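Local coordinates for protein FMN Adenylyltransferase (Candida glabrata, PDB 3FWK) that probably catalyses the adenylation of FMN to FAD, transferring the AMP part of ATP to the flavin in the last step of FAD biosynthesis, at residues C217-Y220 against S226-N229; L250-E255 against Y293-K298. All blocks are in the same frame, centred on the assembly; numbering follows the deposited sequence.

Contact 1 (C217-Y220 against S226-N229)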
# COMPACT_ATOMS: atom_id res chain seq x y z
N CYS A 217 -0.49 -7.69 3.47
CA CYS A 217 -1.79 -8.29 3.74
C CYS A 217 -1.89 -9.65 3.09
O CYS A 217 -1.79 -9.76 1.86
CB CYS A 217 -2.89 -7.39 3.26
SG CYS A 217 -4.55 -8.07 3.64
N GLU A 218 -2.09 -10.72 3.88
CA GLU A 218 -1.92 -12.04 3.32
C GLU A 218 -3.08 -12.49 2.44
O GLU A 218 -2.99 -13.53 1.79
CB GLU A 218 -1.52 -13.08 4.41
CG GLU A 218 -0.02 -13.04 4.75
CD GLU A 218 0.84 -13.54 3.59
OE1 GLU A 218 1.63 -12.74 3.08
OE2 GLU A 218 0.71 -14.71 3.18
N LEU A 219 -4.14 -11.69 2.32
CA LEU A 219 -5.14 -11.99 1.29
C LEU A 219 -4.54 -12.09 -0.12
O LEU A 219 -5.02 -12.88 -0.93
CB LEU A 219 -6.28 -10.95 1.31
CG LEU A 219 -7.15 -11.03 2.57
CD1 LEU A 219 -8.12 -9.85 2.59
CD2 LEU A 219 -7.88 -12.39 2.70
N TYR A 220 -3.53 -11.28 -0.44
CA TYR A 220 -2.95 -11.35 -1.79
C TYR A 220 -2.40 -12.73 -2.07
O TYR A 220 -2.48 -13.22 -3.21
CB TYR A 220 -1.86 -10.28 -1.96
CG TYR A 220 -2.38 -8.88 -1.80
CD1 TYR A 220 -3.42 -8.39 -2.60
CD2 TYR A 220 -1.83 -8.03 -0.82
CE1 TYR A 220 -3.89 -7.08 -2.43
CE2 TYR A 220 -2.28 -6.72 -0.66
CZ TYR A 220 -3.29 -6.27 -1.45
OH TYR A 220 -3.73 -4.98 -1.24
N SER A 226 -7.14 -7.10 -5.60
CA SER A 226 -7.64 -5.80 -5.17
C SER A 226 -8.65 -5.98 -4.08
O SER A 226 -9.68 -6.66 -4.32
CB SER A 226 -8.40 -5.10 -6.34
OG SER A 226 -8.97 -3.86 -5.96
N LEU A 227 -8.39 -5.35 -2.93
CA LEU A 227 -9.17 -5.59 -1.73
C LEU A 227 -10.27 -4.55 -1.67
O LEU A 227 -10.11 -3.45 -1.19
CB LEU A 227 -8.27 -5.54 -0.50
CG LEU A 227 -7.11 -6.55 -0.56
CD1 LEU A 227 -6.22 -6.40 0.69
CD2 LEU A 227 -7.55 -8.00 -0.75
N GLY A 228 -11.40 -4.87 -2.27
CA GLY A 228 -12.58 -4.05 -2.13
C GLY A 228 -13.30 -4.56 -0.88
O GLY A 228 -12.69 -5.13 0.04
N ASN A 229 -14.60 -4.49 -0.89
CA ASN A 229 -15.34 -4.86 0.29
C ASN A 229 -15.65 -6.37 0.32
O ASN A 229 -15.48 -7.10 -0.68
CB ASN A 229 -16.59 -4.00 0.41
CG ASN A 229 -17.57 -4.25 -0.68
OD1 ASN A 229 -17.99 -5.37 -0.90
ND2 ASN A 229 -17.96 -3.18 -1.37

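Contact 2 (L250-E255 against Y293-K298)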
# COMPACT_ATOMS: atom_id res chain seq x y z
N LEU A 250 5.70 -16.50 -13.55
CA LEU A 250 6.00 -15.55 -12.50
C LEU A 250 7.01 -14.54 -12.99
O LEU A 250 8.10 -14.91 -13.43
CB LEU A 250 6.55 -16.30 -11.30
CG LEU A 250 7.00 -15.46 -10.09
CD1 LEU A 250 5.90 -14.55 -9.53
CD2 LEU A 250 7.50 -16.36 -8.97
N ASN A 251 6.69 -13.25 -12.88
CA ASN A 251 7.58 -12.17 -13.27
C ASN A 251 8.52 -11.69 -12.17
O ASN A 251 9.39 -10.86 -12.45
CB ASN A 251 6.81 -10.96 -13.81
CG ASN A 251 6.29 -11.21 -15.20
OD1 ASN A 251 7.09 -11.24 -16.15
ND2 ASN A 251 4.98 -11.40 -15.35
N PHE A 252 8.38 -12.22 -10.95
CA PHE A 252 9.07 -11.68 -9.79
C PHE A 252 9.94 -12.71 -9.09
O PHE A 252 10.20 -12.60 -7.89
CB PHE A 252 8.05 -11.06 -8.82
CG PHE A 252 7.13 -10.09 -9.50
CD1 PHE A 252 7.66 -8.91 -10.04
CD2 PHE A 252 5.78 -10.40 -9.75
CE1 PHE A 252 6.83 -8.02 -10.73
CE2 PHE A 252 4.97 -9.50 -10.46
CZ PHE A 252 5.49 -8.33 -10.94
N GLU A 253 10.42 -13.68 -9.85
CA GLU A 253 11.26 -14.71 -9.27
C GLU A 253 12.51 -14.16 -8.60
O GLU A 253 12.86 -14.56 -7.48
CB GLU A 253 11.62 -15.77 -10.32
CG GLU A 253 10.49 -16.76 -10.61
CD GLU A 253 10.68 -17.62 -11.86
OE1 GLU A 253 11.67 -17.42 -12.61
OE2 GLU A 253 9.80 -18.48 -12.10
N TRP A 254 13.19 -13.23 -9.27
CA TRP A 254 14.43 -12.72 -8.70
C TRP A 254 14.17 -12.00 -7.39
O TRP A 254 14.88 -12.19 -6.41
CB TRP A 254 15.17 -11.81 -9.71
CG TRP A 254 16.55 -11.56 -9.24
CD1 TRP A 254 17.69 -12.29 -9.55
CD2 TRP A 254 16.96 -10.53 -8.34
NE1 TRP A 254 18.77 -11.75 -8.91
CE2 TRP A 254 18.36 -10.68 -8.14
CE3 TRP A 254 16.28 -9.50 -7.65
CZ2 TRP A 254 19.08 -9.86 -7.29
CZ3 TRP A 254 16.98 -8.68 -6.81
CH2 TRP A 254 18.38 -8.86 -6.63
N GLU A 255 13.15 -11.14 -7.39
CA GLU A 255 12.84 -10.35 -6.21
C GLU A 255 12.52 -11.24 -5.04
O GLU A 255 12.93 -10.93 -3.91
CB GLU A 255 11.62 -9.46 -6.50
CG GLU A 255 11.85 -8.36 -7.51
CD GLU A 255 11.50 -8.74 -8.96
OE1 GLU A 255 11.78 -9.88 -9.37
OE2 GLU A 255 10.92 -7.87 -9.66
N TYR A 293 0.87 -12.89 -9.55
CA TYR A 293 0.83 -13.46 -10.90
C TYR A 293 0.01 -12.60 -11.87
O TYR A 293 -0.00 -12.91 -13.06
CB TYR A 293 0.35 -14.90 -10.88
CG TYR A 293 1.41 -15.88 -10.45
CD1 TYR A 293 1.77 -16.00 -9.11
CD2 TYR A 293 2.08 -16.66 -11.39
CE1 TYR A 293 2.76 -16.91 -8.71
CE2 TYR A 293 3.07 -17.57 -10.99
CZ TYR A 293 3.39 -17.70 -9.65
OH TYR A 293 4.37 -18.60 -9.26
N LEU A 294 -0.65 -11.55 -11.37
CA LEU A 294 -1.33 -10.60 -12.26
C LEU A 294 -0.50 -9.34 -12.45
O LEU A 294 -0.13 -8.69 -11.47
CB LEU A 294 -2.69 -10.19 -11.65
CG LEU A 294 -3.54 -9.38 -12.65
CD1 LEU A 294 -4.25 -10.34 -13.61
CD2 LEU A 294 -4.56 -8.47 -11.95
N VAL A 295 -0.22 -8.98 -13.71
CA VAL A 295 0.51 -7.75 -13.98
C VAL A 295 -0.25 -6.82 -14.92
O VAL A 295 0.24 -5.73 -15.22
CB VAL A 295 1.95 -8.00 -14.51
CG1 VAL A 295 2.80 -8.67 -13.41
CG2 VAL A 295 1.89 -8.87 -15.78
N ASP A 296 -1.45 -7.19 -15.34
CA ASP A 296 -2.27 -6.31 -16.19
C ASP A 296 -3.16 -5.42 -15.34
O ASP A 296 -4.13 -5.87 -14.75
CB ASP A 296 -3.08 -7.18 -17.15
CG ASP A 296 -3.89 -6.38 -18.16
OD1 ASP A 296 -4.03 -5.13 -18.01
OD2 ASP A 296 -4.41 -7.03 -19.09
N ASP A 297 -2.84 -4.11 -15.32
CA ASP A 297 -3.58 -3.14 -14.54
C ASP A 297 -5.05 -3.16 -14.85
O ASP A 297 -5.85 -2.87 -13.96
CB ASP A 297 -3.05 -1.72 -14.74
CG ASP A 297 -1.57 -1.60 -14.36
OD1 ASP A 297 -1.27 -1.00 -13.33
OD2 ASP A 297 -0.70 -2.15 -15.11
N LYS A 298 -5.42 -3.48 -16.09
CA LYS A 298 -6.84 -3.42 -16.48
C LYS A 298 -7.66 -4.49 -15.78
O LYS A 298 -8.87 -4.37 -15.72
CB LYS A 298 -7.01 -3.60 -17.98
CG LYS A 298 -6.44 -2.42 -18.78
CD LYS A 298 -6.59 -2.58 -20.28
CE LYS A 298 -5.78 -3.73 -20.84
NZ LYS A 298 -4.34 -3.70 -20.40
O HOH W 1 2.46 -13.14 -14.26

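Contact 1 (C217-Y220 against S226-N229)
Leu219 and Leu227 face each other with their CA atoms 8.1 Å apart, and Tyr220 CA lies 8.0 Å from Ser226 CA. At these separations, and with no hydrogen bond across, the segments are not paired as strands. They are parts of one loop after helix 202-212, in the Rossmann-like domain related to phosphoadenosine phosphosulfate reductases, with five residues between them. Residues 217-220 form a backbone turn, marked by Tyr220 N bonded to Cys217 O at 3.3 Å. The turn presents three side chains to Leu227, the main contributor from 226-229 to a joint buried area of 189 Å².

The isobutyl group of Leu227 divides its contacts between its two methyls. Leu227 CD2 packs on the root of the Leu219 side chain, 3.8 Å from Leu219 CB, and also meets Leu219 CD1. The other methyl has its reach set by the second torsion: CD1 stands anti to CA (chi2 178°), extending the chain to its full length toward Tyr220 and Cys217. Leu227 CD1 approaches the phenol end of the tyrosine obliquely, 3.6 Å from Tyr220 CZ. Cys217 SG, swung anti to its own backbone N (chi1 -178°), is 3.8 Å from Leu227 CD1.

Surrounding groups place this apolar contact within the domain. Cys217 and Leu219 also pack on helix 119-131, while the Tyr220 ring makes an edge-to-face contact with Trp206. Its hydroxyl is hydrogen-bonded to the backbone N of Lys69, at the start of helix 69-86. In this family the turn leading into that helix carries the phosphate-binding PP-loop, so Tyr220 probably lies close to the nucleotide site. The hydroxyl of this buried tyrosine thus has a polar partner although Tyr220 OH also lies against a methyl, Leu227 CD1, at 3.5 Å.

Contact 2 (L250-E255 against Y293-K298)
Leu250 lies roughly perpendicular to the Tyr293 side chain, the leucine reaching over one face of the phenol ring. Leu250 CD1 lies 4.2 Å from the centroid of the Tyr293 ring and 19° off its normal, which meets the geometry of a CH-pi contact. The backbone puts Leu250 CB above the same face, near its margin and 3.7 Å from Tyr293 CE2; from there chi1 of 177°, with CG anti to the backbone N, and chi2 of 57° bring CD1 over the ring. The second methyl runs on toward the phenol end, so that Leu250 CD2 is 3.9 Å from Tyr293 OH.

Phe252 meets Val295 differently: the two side chains run antiparallel, side by side. Phe252 CZ is 3.7 Å from Val295 CG1, with the methyl oblique to the ring. Asn251 CB sits over the centre of one face of this ring, and Glu255 CD is in plane at its edge.

These contacts bring the entry to helix 253-257, whose N-cap position is Phe252, against the loop that follows helix 275-282. Phe252 also packs on Ser207 and Leu210 of helix 202-212. A water adds a polar link on the solvent side, where Asn251 is exposed: it donates to Tyr293 O at 2.7 Å and accepts a weak bond from Asn251 ND2 at 3.3 Å.

Farther along the loop, Asp296 closes an Asx turn, its OD1 accepting from Lys298 N at 2.9 Å. The ammonium of the same lysine forms a salt bridge, Lys298 NZ being 2.8 Å from Asp296 OD1, and the two donors arrive from opposite faces of the carboxylate plane.

In the fold
Contact 1 closes before contact 2 opens along the chain. Their centres are about 16 Å apart and their nearest atoms about 7 Å apart, so they do not touch. Contact 1 is the deeper, its centre about 11 Å from the centre of the chain, against about 16 Å for the centre of contact 2. Trp206 of helix 202-212 bridges them: its ring meets Tyr220, while its NE1 is hydrogen-bonded to Leu294 O. A second path is the backbone bonding of Tyr220 with Gly291, just before the 293-298 segment. Through Tyr220 and Lys69, contact 1 is also tied to the probable PP-loop. The bound glucose, lined by Lys53, Trp54, Lys162 and Tyr192, involves neither contact.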